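Local atomic coordinates of phosphatidylinositide phosphatase SAC2 (Homo sapiens, PDB entry 4XUU), a protein that acts as an inositol 4-phosphatase, mainly on phosphatidylinositol 4-phosphate, probably in endocytic recycling, and is represented here by its dimerizing hSac2 domain. Residues G87-L92 with P96-M101; Y105-A110 with P164-I169; M138-K143 with L150-K155. All coordinates share one frame; numbering follows the deposited sequence.

Contact 1: residues G87-L92 with P96-M101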
ATOM      1  N   GLY A  87       2.068   6.524  11.523  1.00 49.10           N
ATOM      2  CA  GLY A  87       0.705   6.753  11.979  1.00 52.94           C
ATOM      3  C   GLY A  87       0.360   8.221  12.108  1.00 55.12           C
ATOM      4  O   GLY A  87       1.182   9.080  11.789  1.00 53.59           O
ATOM      5  N   PRO A  88      -0.866   8.517  12.581  1.00 59.32           N
ATOM      6  CA  PRO A  88      -1.307   9.896  12.783  1.00 62.63           C
ATOM      7  C   PRO A  88      -0.394  10.655  13.742  1.00 63.17           C
ATOM      8  O   PRO A  88       0.089  10.081  14.723  1.00 62.90           O
ATOM      9  CB  PRO A  88      -2.701   9.731  13.395  1.00 67.01           C
ATOM     10  CG  PRO A  88      -3.151   8.391  12.948  1.00 65.79           C
ATOM     11  CD  PRO A  88      -1.920   7.551  12.942  1.00 61.61           C
ATOM     12  N   GLU A  89      -0.164  11.931  13.442  1.00 64.62           N
ATOM     13  CA  GLU A  89       0.696  12.803  14.249  1.00 66.02           C
ATOM     14  C   GLU A  89       0.313  12.842  15.733  1.00 70.32           C
ATOM     15  O   GLU A  89      -0.876  12.850  16.072  1.00 74.09           O
ATOM     16  CB  GLU A  89       0.725  14.229  13.678  1.00 67.77           C
ATOM     17  CG  GLU A  89      -0.641  14.819  13.356  1.00 72.42           C
ATOM     18  CD  GLU A  89      -0.690  16.331  13.492  1.00 77.26           C
ATOM     19  OE1 GLU A  89      -1.778  16.908  13.271  1.00 81.71           O
ATOM     20  OE2 GLU A  89       0.344  16.946  13.832  1.00 76.60           O
ATOM     21  N   PRO A  90       1.327  12.853  16.621  1.00 70.29           N
ATOM     22  CA  PRO A  90       1.089  12.966  18.062  1.00 74.92           C
ATOM     23  C   PRO A  90       0.663  14.378  18.475  1.00 80.33           C
ATOM     24  O   PRO A  90       1.482  15.154  18.980  1.00 81.40           O
ATOM     25  CB  PRO A  90       2.452  12.607  18.672  1.00 72.73           C
ATOM     26  CG  PRO A  90       3.445  12.939  17.611  1.00 68.18           C
ATOM     27  CD  PRO A  90       2.755  12.628  16.314  1.00 66.00           C
ATOM     28  N   THR A  91      -0.610  14.706  18.258  1.00 84.37           N
ATOM     29  CA  THR A  91      -1.141  16.012  18.647  1.00 90.66           C
ATOM     30  C   THR A  91      -1.409  16.072  20.142  1.00 96.17           C
ATOM     31  O   THR A  91      -1.891  15.105  20.739  1.00 97.15           O
ATOM     32  CB  THR A  91      -2.438  16.377  17.894  1.00 93.69           C
ATOM     33  OG1 THR A  91      -3.283  15.224  17.791  1.00 93.21           O
ATOM     34  CG2 THR A  91      -2.120  16.901  16.510  1.00 90.93           C
ATOM     35  N   LEU A  92      -1.099  17.217  20.740  1.00100.53           N
ATOM     36  CA  LEU A  92      -1.285  17.409  22.173  1.00106.63           C
ATOM     37  C   LEU A  92      -2.758  17.604  22.543  1.00113.35           C
ATOM     38  O   LEU A  92      -3.137  17.435  23.704  1.00118.24           O
ATOM     39  CB  LEU A  92      -0.404  18.558  22.678  1.00109.20           C
ATOM     40  CG  LEU A  92       1.108  18.318  22.524  1.00103.80           C
ATOM     41  CD1 LEU A  92       1.888  19.620  22.399  1.00105.41           C
ATOM     42  CD2 LEU A  92       1.660  17.461  23.662  1.00104.22           C
ATOM     43  N   PRO A  96      -5.691  14.727  14.896  1.00 94.43           N
ATOM     44  CA  PRO A  96      -4.470  14.744  14.091  1.00 88.59           C
ATOM     45  C   PRO A  96      -4.821  14.930  12.618  1.00 87.68           C
ATOM     46  O   PRO A  96      -5.778  14.322  12.128  1.00 89.09           O
ATOM     47  CB  PRO A  96      -3.859  13.359  14.337  1.00 84.25           C
ATOM     48  CG  PRO A  96      -4.987  12.507  14.796  1.00 87.47           C
ATOM     49  CD  PRO A  96      -5.927  13.413  15.523  1.00 93.98           C
ATOM     50  N   LYS A  97      -4.067  15.781  11.929  1.00 85.94           N
ATOM     51  CA  LYS A  97      -4.338  16.070  10.523  1.00 85.64           C
ATOM     52  C   LYS A  97      -3.636  15.065   9.619  1.00 79.87           C
ATOM     53  O   LYS A  97      -4.289  14.281   8.926  1.00 80.04           O
ATOM     54  CB  LYS A  97      -3.922  17.504  10.155  1.00 87.55           C
ATOM     55  CG  LYS A  97      -4.623  18.613  10.945  1.00 94.22           C
ATOM     56  CD  LYS A  97      -3.754  19.117  12.096  1.00 94.79           C
ATOM     57  CE  LYS A  97      -4.413  20.264  12.853  1.00101.96           C
ATOM     58  NZ  LYS A  97      -5.616  19.835  13.629  1.00106.57           N
ATOM     59  N   PHE A  98      -2.305  15.083   9.651  1.00 75.30           N
ATOM     60  CA  PHE A  98      -1.471  14.294   8.743  1.00 70.12           C
ATOM     61  C   PHE A  98      -0.776  13.115   9.427  1.00 66.19           C
ATOM     62  O   PHE A  98      -0.764  13.006  10.654  1.00 67.15           O
ATOM     63  CB  PHE A  98      -0.423  15.199   8.079  1.00 68.74           C
ATOM     64  CG  PHE A  98       0.059  16.322   8.962  1.00 70.84           C
ATOM     65  CD1 PHE A  98       0.835  16.064  10.087  1.00 69.58           C
ATOM     66  CD2 PHE A  98      -0.281  17.639   8.675  1.00 75.06           C
ATOM     67  CE1 PHE A  98       1.274  17.104  10.908  1.00 72.00           C
ATOM     68  CE2 PHE A  98       0.154  18.684   9.491  1.00 77.57           C
ATOM     69  CZ  PHE A  98       0.930  18.415  10.611  1.00 75.69           C
ATOM     70  N   SER A  99      -0.195  12.236   8.616  1.00 62.16           N
ATOM     71  CA  SER A  99       0.587  11.113   9.115  1.00 58.60           C
ATOM     72  C   SER A  99       2.032  11.537   9.326  1.00 55.68           C
ATOM     73  O   SER A  99       2.526  12.444   8.651  1.00 55.22           O
ATOM     74  CB  SER A  99       0.540   9.947   8.126  1.00 56.62           C
ATOM     75  OG  SER A  99      -0.793   9.658   7.741  1.00 59.88           O
ATOM     76  N   CYS A 100       2.706  10.881  10.263  1.00 53.99           N
ATOM     77  CA  CYS A 100       4.132  11.094  10.459  1.00 51.62           C
ATOM     78  C   CYS A 100       4.905   9.779  10.499  1.00 48.60           C
ATOM     79  O   CYS A 100       4.347   8.717  10.790  1.00 48.85           O
ATOM     80  CB  CYS A 100       4.398  11.944  11.705  1.00 53.78           C
ATOM     81  SG  CYS A 100       3.767  13.630  11.536  1.00 59.13           S
HETATM   82  N   MSE A 101       6.192   9.874  10.186  1.00 45.93           N
HETATM   83  CA  MSE A 101       7.086   8.738  10.129  1.00 43.49           C
HETATM   84  C   MSE A 101       8.128   8.869  11.229  1.00 42.93           C
HETATM   85  O   MSE A 101       8.840   9.874  11.310  1.00 42.96           O
HETATM   86  CB  MSE A 101       7.767   8.695   8.770  1.00 41.70           C
HETATM   87  CG  MSE A 101       8.617   7.470   8.542  1.00 41.78           C
HETATM   88 SE   MSE A 101       9.626   7.657   6.898  1.00 43.89          SE
HETATM   89  CE  MSE A 101      10.663   6.049   6.997  1.00 43.02           C
TER
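In the beta hairpin of strands 81-88 and 99-107, G87 faces C100 as an antiparallel hydrogen-bonded pair: G87 N reaches C100 O at 3.2 Å, and C100 N returns a straighter bond to G87 O at 2.8 Å (N-H...O 173°). P88 and S99 follow as a non-hydrogen-bonded pair with their CA atoms 4.3 Å apart. Past the strand end, E89 N donates to F98 O at 3.0 Å. With CG of E89 placed between the backbone N and the carbonyl carbon (chi1 48°) and the chain extended beyond it, the carboxylate is brought across to K97 and F98. OE1 of E89 takes the N-H of K97 through its anti lone pair, a nearly straight bond of 2.9 Å. E89 OE1 lies over one face of the F98 ring, offset toward the rim, the carboxylate and ring planes 41° apart; R118 supplies that ring with a cation-pi partner. Apolar contacts add P96 CB against E89 CG at 3.7 Å and P96 CG against P88 CB at 3.9 Å. Replacing E89 by an alanine would probably leave K97 N without its acceptor and the F98 ring without its carboxylate neighbour. E89 CB also touches C100 SG at 3.8 Å, beside the disulfide to C35. The alternation of hydrogen-bonded and non-hydrogen-bonded pairs, running out into the connecting loop, is that of an antiparallel beta hairpin, here in a domain of the pleckstrin-homology clan.

Contact 2: residues Y105-A110 with P164-I169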
ATOM      1  N   TYR A 105      16.278   5.029  16.378  1.00 46.48           N
ATOM      2  CA  TYR A 105      17.678   4.652  16.229  1.00 47.34           C
ATOM      3  C   TYR A 105      18.395   4.431  17.559  1.00 51.80           C
ATOM      4  O   TYR A 105      18.029   5.006  18.592  1.00 53.64           O
ATOM      5  CB  TYR A 105      18.433   5.652  15.342  1.00 45.30           C
ATOM      6  CG  TYR A 105      18.677   7.028  15.935  1.00 45.14           C
ATOM      7  CD1 TYR A 105      17.743   8.054  15.778  1.00 43.20           C
ATOM      8  CD2 TYR A 105      19.857   7.310  16.626  1.00 46.69           C
ATOM      9  CE1 TYR A 105      17.969   9.323  16.309  1.00 43.97           C
ATOM     10  CE2 TYR A 105      20.097   8.575  17.160  1.00 47.42           C
ATOM     11  CZ  TYR A 105      19.150   9.575  16.997  1.00 46.55           C
ATOM     12  OH  TYR A 105      19.381  10.823  17.525  1.00 47.89           O
ATOM     13  N   ARG A 106      19.412   3.576  17.517  1.00 54.09           N
ATOM     14  CA  ARG A 106      20.221   3.274  18.682  1.00 58.99           C
ATOM     15  C   ARG A 106      21.454   4.171  18.675  1.00 59.94           C
ATOM     16  O   ARG A 106      22.125   4.316  17.648  1.00 58.24           O
ATOM     17  CB  ARG A 106      20.610   1.796  18.689  1.00 61.23           C
ATOM     18  CG  ARG A 106      21.197   1.317  20.002  1.00 67.77           C
ATOM     19  CD  ARG A 106      21.317  -0.196  20.035  1.00 72.57           C
ATOM     20  NE  ARG A 106      20.056  -0.846  20.388  1.00 74.42           N
ATOM     21  CZ  ARG A 106      19.763  -1.312  21.600  1.00 79.76           C
ATOM     22  NH1 ARG A 106      20.638  -1.208  22.594  1.00 84.07           N
ATOM     23  NH2 ARG A 106      18.589  -1.890  21.822  1.00 80.92           N
ATOM     24  N   TYR A 107      21.732   4.782  19.823  1.00 63.38           N
ATOM     25  CA  TYR A 107      22.830   5.729  19.959  1.00 65.09           C
ATOM     26  C   TYR A 107      23.596   5.463  21.251  1.00 70.69           C
ATOM     27  O   TYR A 107      23.009   5.442  22.336  1.00 73.54           O
ATOM     28  CB  TYR A 107      22.300   7.167  19.922  1.00 63.52           C
ATOM     29  CG  TYR A 107      23.362   8.228  20.085  1.00 65.37           C
ATOM     30  CD1 TYR A 107      24.310   8.454  19.086  1.00 64.04           C
ATOM     31  CD2 TYR A 107      23.421   9.010  21.238  1.00 69.03           C
ATOM     32  CE1 TYR A 107      25.293   9.431  19.234  1.00 66.25           C
ATOM     33  CE2 TYR A 107      24.397   9.990  21.395  1.00 71.04           C
ATOM     34  CZ  TYR A 107      25.329  10.196  20.389  1.00 69.81           C
ATOM     35  OH  TYR A 107      26.299  11.163  20.536  1.00 72.57           O
ATOM     36  N   LYS A 108      24.907   5.264  21.120  1.00 72.93           N
ATOM     37  CA  LYS A 108      25.760   4.830  22.229  1.00 78.93           C
ATOM     38  C   LYS A 108      25.160   3.597  22.910  1.00 81.41           C
ATOM     39  O   LYS A 108      25.149   3.491  24.138  1.00 86.15           O
ATOM     40  CB  LYS A 108      25.988   5.962  23.248  1.00 82.15           C
ATOM     41  CG  LYS A 108      26.369   7.321  22.656  1.00 80.62           C
ATOM     42  CD  LYS A 108      27.785   7.354  22.105  1.00 82.29           C
ATOM     43  CE  LYS A 108      28.227   8.782  21.858  1.00 82.33           C
ATOM     44  NZ  LYS A 108      29.634   8.859  21.396  1.00 84.80           N
ATOM     45  N   GLU A 109      24.647   2.681  22.088  1.00 78.80           N
ATOM     46  CA  GLU A 109      23.998   1.442  22.541  1.00 80.95           C
ATOM     47  C   GLU A 109      22.710   1.654  23.353  1.00 81.22           C
ATOM     48  O   GLU A 109      22.118   0.695  23.852  1.00 83.72           O
ATOM     49  CB  GLU A 109      24.993   0.533  23.278  1.00 86.95           C
ATOM     50  CG  GLU A 109      26.081  -0.026  22.365  1.00 87.53           C
ATOM     51  CD  GLU A 109      27.094  -0.877  23.099  1.00 94.75           C
ATOM     52  OE1 GLU A 109      27.750  -0.358  24.024  1.00 98.88           O
ATOM     53  OE2 GLU A 109      27.245  -2.064  22.739  1.00 96.75           O
ATOM     54  N   ALA A 110      22.276   2.907  23.464  1.00 79.10           N
ATOM     55  CA  ALA A 110      21.029   3.240  24.145  1.00 79.25           C
ATOM     56  C   ALA A 110      19.924   3.522  23.132  1.00 73.74           C
ATOM     57  O   ALA A 110      20.188   4.042  22.047  1.00 69.65           O
ATOM     58  CB  ALA A 110      21.229   4.439  25.058  1.00 81.91           C
ATOM     59  N   PRO A 164      17.336  13.978  23.574  1.00 77.35           N
ATOM     60  CA  PRO A 164      17.996  14.999  22.752  1.00 75.90           C
ATOM     61  C   PRO A 164      18.968  14.400  21.734  1.00 72.10           C
ATOM     62  O   PRO A 164      19.772  13.531  22.081  1.00 72.74           O
ATOM     63  CB  PRO A 164      18.748  15.859  23.783  1.00 81.00           C
ATOM     64  CG  PRO A 164      18.728  15.075  25.055  1.00 84.61           C
ATOM     65  CD  PRO A 164      17.483  14.263  25.012  1.00 83.13           C
ATOM     66  N   HIS A 165      18.867  14.849  20.485  1.00 68.75           N
ATOM     67  CA  HIS A 165      19.767  14.395  19.430  1.00 65.69           C
ATOM     68  C   HIS A 165      21.118  15.082  19.556  1.00 68.11           C
ATOM     69  O   HIS A 165      21.202  16.258  19.911  1.00 70.82           O
ATOM     70  CB  HIS A 165      19.199  14.686  18.041  1.00 61.98           C
ATOM     71  CG  HIS A 165      17.817  14.161  17.818  1.00 59.95           C
ATOM     72  ND1 HIS A 165      17.542  12.819  17.680  1.00 57.98           N
ATOM     73  CD2 HIS A 165      16.633  14.803  17.678  1.00 59.97           C
ATOM     74  CE1 HIS A 165      16.247  12.655  17.480  1.00 56.93           C
ATOM     75  NE2 HIS A 165      15.673  13.844  17.474  1.00 57.99           N
ATOM     76  N   GLU A 166      22.173  14.341  19.248  1.00 67.61           N
ATOM     77  CA  GLU A 166      23.516  14.896  19.230  1.00 69.98           C
ATOM     78  C   GLU A 166      24.096  14.782  17.828  1.00 67.02           C
ATOM     79  O   GLU A 166      23.772  13.851  17.093  1.00 63.82           O
ATOM     80  CB  GLU A 166      24.401  14.183  20.251  1.00 73.27           C
ATOM     81  CG  GLU A 166      24.156  14.646  21.679  1.00 78.49           C
ATOM     82  CD  GLU A 166      24.813  13.752  22.711  1.00 82.66           C
ATOM     83  OE1 GLU A 166      24.335  12.613  22.902  1.00 82.24           O
ATOM     84  OE2 GLU A 166      25.796  14.195  23.343  1.00 86.69           O
ATOM     85  N   ASP A 167      24.936  15.744  17.455  1.00 68.64           N
ATOM     86  CA  ASP A 167      25.585  15.724  16.150  1.00 66.86           C
ATOM     87  C   ASP A 167      26.533  14.535  16.053  1.00 66.95           C
ATOM     88  O   ASP A 167      27.265  14.238  16.999  1.00 70.00           O
ATOM     89  CB  ASP A 167      26.327  17.039  15.889  1.00 69.52           C
ATOM     90  CG  ASP A 167      25.383  18.207  15.627  1.00 69.51           C
ATOM     91  OD1 ASP A 167      24.386  18.021  14.898  1.00 66.23           O
ATOM     92  OD2 ASP A 167      25.643  19.316  16.146  1.00 73.22           O
ATOM     93  N   ILE A 168      26.492  13.843  14.918  1.00 64.07           N
ATOM     94  CA  ILE A 168      27.335  12.667  14.700  1.00 64.62           C
ATOM     95  C   ILE A 168      27.839  12.566  13.260  1.00 63.45           C
ATOM     96  O   ILE A 168      27.066  12.636  12.305  1.00 60.57           O
ATOM     97  CB  ILE A 168      26.662  11.345  15.198  1.00 63.41           C
ATOM     98  CG1 ILE A 168      27.312  10.111  14.573  1.00 63.45           C
ATOM     99  CG2 ILE A 168      25.183  11.337  14.928  1.00 60.49           C
ATOM    100  CD1 ILE A 168      26.839   8.795  15.172  1.00 64.10           C
ATOM    101  N   ILE A 169      29.156  12.415  13.137  1.00 66.44           N
ATOM    102  CA  ILE A 169      29.854  12.357  11.858  1.00 66.79           C
ATOM    103  C   ILE A 169      29.938  10.921  11.337  1.00 66.11           C
ATOM    104  O   ILE A 169      29.839  10.682  10.134  1.00 64.87           O
ATOM    105  CB  ILE A 169      31.284  12.950  11.994  1.00 70.97           C
ATOM    106  CG1 ILE A 169      31.229  14.457  12.288  1.00 72.38           C
ATOM    107  CG2 ILE A 169      32.147  12.639  10.762  1.00 72.28           C
ATOM    108  CD1 ILE A 169      30.504  15.290  11.243  1.00 70.36           C
ATOM    109  OXT ILE A 169      30.115   9.967  12.100  1.00 67.39           O
TER
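Y105 and H165 make the main polar link: Y105 OH and H165 ND1 lie 2.7 Å apart in a hydrogen bond that either group could donate. Each partner sits at the edge of the other's ring, near its plane. Y105 OH is also hydrogen-bonded to Q74 NE2 of strand 70-77. Y107 OH makes a weak hydrogen bond to E166 OE1, 3.4 Å away. This carboxylate oxygen approaches the rim of the tyrosine, and the two planes are steeply inclined at 71°.

The tyrosines project from the end of strand 99-107, where a type I' beta turn from Y107 to A110 closes the tight hairpin to strand 110-119. Its closure is measured by Y107 N to A110 O at 2.8 Å and A110 N to Y107 O at 2.9 Å.

Among the aromatic contacts, the Y105 and H165 rings meet by their edges, neither lying over the other's face, 5.9 Å between centroids and 22° between planes, while H115 stacks on H165. Apolar contact is sparse: CG of Y107 is anti to its backbone N (chi1 179°), which carries the ring out to I168, with Y107 CE1 4.4 Å from I168 CD1. I168 itself is tied through its backbone to Y73 and R75.

Contact 3: residues M138-K143 with L150-K155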
HETATM    1  N   MSE A 138      12.158   2.021   1.072  1.00 39.60           N
HETATM    2  CA  MSE A 138      13.529   2.079   0.575  1.00 40.71           C
HETATM    3  C   MSE A 138      14.567   1.902   1.684  1.00 39.65           C
HETATM    4  O   MSE A 138      15.601   1.276   1.470  1.00 40.85           O
HETATM    5  CB  MSE A 138      13.813   3.335  -0.247  1.00 41.17           C
HETATM    6  CG  MSE A 138      14.960   3.082  -1.229  1.00 46.50           C
HETATM    7 SE   MSE A 138      15.620   4.628  -2.187  1.00 56.34          SE
HETATM    8  CE  MSE A 138      14.169   4.770  -3.488  1.00 54.96           C
ATOM      9  N   LEU A 139      14.285   2.448   2.861  1.00 37.96           N
ATOM     10  CA  LEU A 139      15.135   2.227   4.020  1.00 37.84           C
ATOM     11  C   LEU A 139      15.156   0.746   4.399  1.00 39.48           C
ATOM     12  O   LEU A 139      16.175   0.232   4.870  1.00 40.51           O
ATOM     13  CB  LEU A 139      14.665   3.067   5.207  1.00 36.74           C
ATOM     14  CG  LEU A 139      14.896   4.582   5.170  1.00 35.82           C
ATOM     15  CD1 LEU A 139      14.019   5.254   6.202  1.00 35.40           C
ATOM     16  CD2 LEU A 139      16.354   4.941   5.414  1.00 35.88           C
ATOM     17  N   GLN A 140      14.032   0.066   4.169  1.00 40.08           N
ATOM     18  CA  GLN A 140      13.884  -1.329   4.558  1.00 41.98           C
ATOM     19  C   GLN A 140      14.698  -2.270   3.676  1.00 44.35           C
ATOM     20  O   GLN A 140      15.491  -3.057   4.195  1.00 46.32           O
ATOM     21  CB  GLN A 140      12.414  -1.745   4.594  1.00 42.27           C
ATOM     22  CG  GLN A 140      12.197  -3.140   5.161  1.00 44.65           C
ATOM     23  CD  GLN A 140      10.748  -3.574   5.137  1.00 45.88           C
ATOM     24  OE1 GLN A 140      10.161  -3.856   6.178  1.00 46.88           O
ATOM     25  NE2 GLN A 140      10.162  -3.630   3.947  1.00 46.24           N
ATOM     26  N   ILE A 141      14.514  -2.191   2.359  1.00 44.81           N
ATOM     27  CA  ILE A 141      15.252  -3.064   1.439  1.00 47.85           C
ATOM     28  C   ILE A 141      16.761  -2.785   1.411  1.00 48.40           C
ATOM     29  O   ILE A 141      17.555  -3.704   1.213  1.00 51.33           O
ATOM     30  CB  ILE A 141      14.683  -3.070  -0.009  1.00 49.09           C
ATOM     31  CG1 ILE A 141      14.585  -1.657  -0.587  1.00 47.56           C
ATOM     32  CG2 ILE A 141      13.339  -3.786  -0.063  1.00 50.49           C
ATOM     33  CD1 ILE A 141      14.645  -1.635  -2.110  1.00 51.44           C
ATOM     34  N   THR A 142      17.148  -1.524   1.605  1.00 46.17           N
ATOM     35  CA  THR A 142      18.559  -1.161   1.690  1.00 47.11           C
ATOM     36  C   THR A 142      19.214  -1.877   2.875  1.00 48.61           C
ATOM     37  O   THR A 142      20.308  -2.434   2.742  1.00 51.29           O
ATOM     38  CB  THR A 142      18.758   0.366   1.789  1.00 44.71           C
ATOM     39  OG1 THR A 142      18.180   0.991   0.640  1.00 44.59           O
ATOM     40  CG2 THR A 142      20.239   0.727   1.842  1.00 45.73           C
ATOM     41  N   LYS A 143      18.525  -1.882   4.014  1.00 47.38           N
ATOM     42  CA  LYS A 143      19.005  -2.577   5.198  1.00 49.38           C
ATOM     43  C   LYS A 143      18.951  -4.096   5.027  1.00 53.21           C
ATOM     44  O   LYS A 143      19.827  -4.816   5.512  1.00 56.18           O
ATOM     45  CB  LYS A 143      18.211  -2.154   6.431  1.00 47.51           C
ATOM     46  CG  LYS A 143      18.998  -2.326   7.699  1.00 48.75           C
ATOM     47  CD  LYS A 143      18.170  -2.125   8.930  1.00 47.41           C
ATOM     48  CE  LYS A 143      18.858  -2.779  10.103  1.00 50.51           C
ATOM     49  NZ  LYS A 143      18.567  -2.049  11.349  1.00 50.55           N
ATOM     50  N   LEU A 150      14.314  -4.660   8.925  1.00 52.56           N
ATOM     51  CA  LEU A 150      13.781  -3.414   9.447  1.00 49.33           C
ATOM     52  C   LEU A 150      12.263  -3.467   9.462  1.00 48.79           C
ATOM     53  O   LEU A 150      11.635  -3.392   8.406  1.00 47.84           O
ATOM     54  CB  LEU A 150      14.258  -2.226   8.602  1.00 46.48           C
ATOM     55  CG  LEU A 150      13.849  -0.832   9.087  1.00 43.93           C
ATOM     56  CD1 LEU A 150      14.497  -0.519  10.431  1.00 44.68           C
ATOM     57  CD2 LEU A 150      14.219   0.211   8.062  1.00 41.56           C
ATOM     58  N   PRO A 151      11.665  -3.608  10.658  1.00 49.85           N
ATOM     59  CA  PRO A 151      10.204  -3.631  10.732  1.00 49.95           C
ATOM     60  C   PRO A 151       9.573  -2.260  10.463  1.00 47.10           C
ATOM     61  O   PRO A 151       9.996  -1.255  11.039  1.00 45.77           O
ATOM     62  CB  PRO A 151       9.927  -4.094  12.168  1.00 52.71           C
ATOM     63  CG  PRO A 151      11.157  -3.788  12.927  1.00 52.93           C
ATOM     64  CD  PRO A 151      12.296  -3.883  11.962  1.00 51.97           C
ATOM     65  N   ILE A 152       8.589  -2.231   9.566  1.00 46.57           N
ATOM     66  CA  ILE A 152       7.749  -1.053   9.365  1.00 45.19           C
ATOM     67  C   ILE A 152       6.395  -1.309  10.028  1.00 47.70           C
ATOM     68  O   ILE A 152       5.678  -2.244   9.658  1.00 49.27           O
ATOM     69  CB  ILE A 152       7.545  -0.715   7.871  1.00 43.72           C
ATOM     70  CG1 ILE A 152       8.890  -0.639   7.139  1.00 42.23           C
ATOM     71  CG2 ILE A 152       6.778   0.599   7.723  1.00 42.47           C
ATOM     72  CD1 ILE A 152       8.776  -0.660   5.622  1.00 41.00           C
ATOM     73  N   ILE A 153       6.059  -0.470  11.007  1.00 48.39           N
ATOM     74  CA  ILE A 153       4.882  -0.667  11.848  1.00 51.64           C
ATOM     75  C   ILE A 153       3.817   0.409  11.625  1.00 52.23           C
ATOM     76  O   ILE A 153       4.103   1.602  11.716  1.00 50.84           O
ATOM     77  CB  ILE A 153       5.273  -0.717  13.353  1.00 53.37           C
ATOM     78  CG1 ILE A 153       6.421  -1.709  13.576  1.00 53.49           C
ATOM     79  CG2 ILE A 153       4.065  -1.074  14.214  1.00 56.93           C
ATOM     80  CD1 ILE A 153       7.098  -1.594  14.918  1.00 54.97           C
ATOM     81  N   GLU A 154       2.594  -0.024  11.327  1.00 55.08           N
ATOM     82  CA  GLU A 154       1.442   0.869  11.280  1.00 57.20           C
ATOM     83  C   GLU A 154       0.752   0.835  12.638  1.00 61.00           C
ATOM     84  O   GLU A 154       0.186  -0.191  13.029  1.00 63.79           O
ATOM     85  CB  GLU A 154       0.447   0.445  10.198  1.00 58.40           C
ATOM     86  CG  GLU A 154       0.991   0.344   8.775  1.00 57.38           C
ATOM     87  CD  GLU A 154      -0.035  -0.244   7.803  1.00 61.32           C
ATOM     88  OE1 GLU A 154      -1.228   0.135   7.887  1.00 64.39           O
ATOM     89  OE2 GLU A 154       0.347  -1.086   6.956  1.00 61.25           O
ATOM     90  N   LYS A 155       0.813   1.952  13.359  1.00 61.97           N
ATOM     91  CA  LYS A 155       0.154   2.089  14.662  1.00 66.40           C
ATOM     92  C   LYS A 155       0.016   3.557  15.046  1.00 67.28           C
ATOM     93  O   LYS A 155       0.513   4.435  14.343  1.00 64.68           O
ATOM     94  CB  LYS A 155       0.906   1.310  15.756  1.00 67.58           C
ATOM     95  CG  LYS A 155       2.297   1.838  16.104  1.00 65.71           C
ATOM     96  CD  LYS A 155       2.967   0.988  17.185  1.00 68.60           C
ATOM     97  CE  LYS A 155       2.465   1.323  18.591  1.00 73.51           C
ATOM     98  NZ  LYS A 155       3.019   2.607  19.114  1.00 73.69           N
TER
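L150 places its CG anti to the backbone N (chi1 -176°), which lays the isobutyl group against the helical turn formed by L139, Q140 and K143. I152 CG1 lies beside its own backbone N (chi1 -52°), and the extended branch ends in CD1 next to Q140. At the leucine, L150 CD2 approaches the helix backbone at L139 O, 3.7 Å away, and also meets L139 CB at 4.1 Å. L150 CB is flanked by K143 CD at 3.9 Å and Q140 CG at 4.1 Å, the lysine crossing L150 at about a right angle. Packing at I152 is narrower, with I152 CD1 resting 3.9 Å from Q140 CB. K143 thus gives its aliphatic portion to L150, while NZ continues to hydrogen bonds with the carbonyl oxygens of L78 and L81. Helix 129-145 is in this way packed onto the sheet, where L150 and L139 share I84 of strand 81-88. Strand 152-154 lies parallel to 81-88 at the sheet's edge within the chain, and pairs antiparallel with a strand of a third subunit, another copy of this protein, which continues the sheet beyond the chain.

In the fold
Contact 3 is the buried one, contact 1 is partly buried, and contact 2 lies at the surface. All three reach the same sheet. Contacts 1 and 2 both use strand 99-107, from its start to its far end, centres about 24 Å apart. Contact 1 rests on backbone pairing extended by a carboxylate, contact 2 on polar and aromatic side chains, and contact 3 on aliphatic packing of a helix against L150 and the start of the edge strand. Contacts 1 and 3 meet: CE of M101, a selenomethionine, lies 3.5 Å from L139 CD1. Contacts 2 and 3 do not touch, although 138-155 falls inside the chain loop closed by contact 2, and both contact the second subunit.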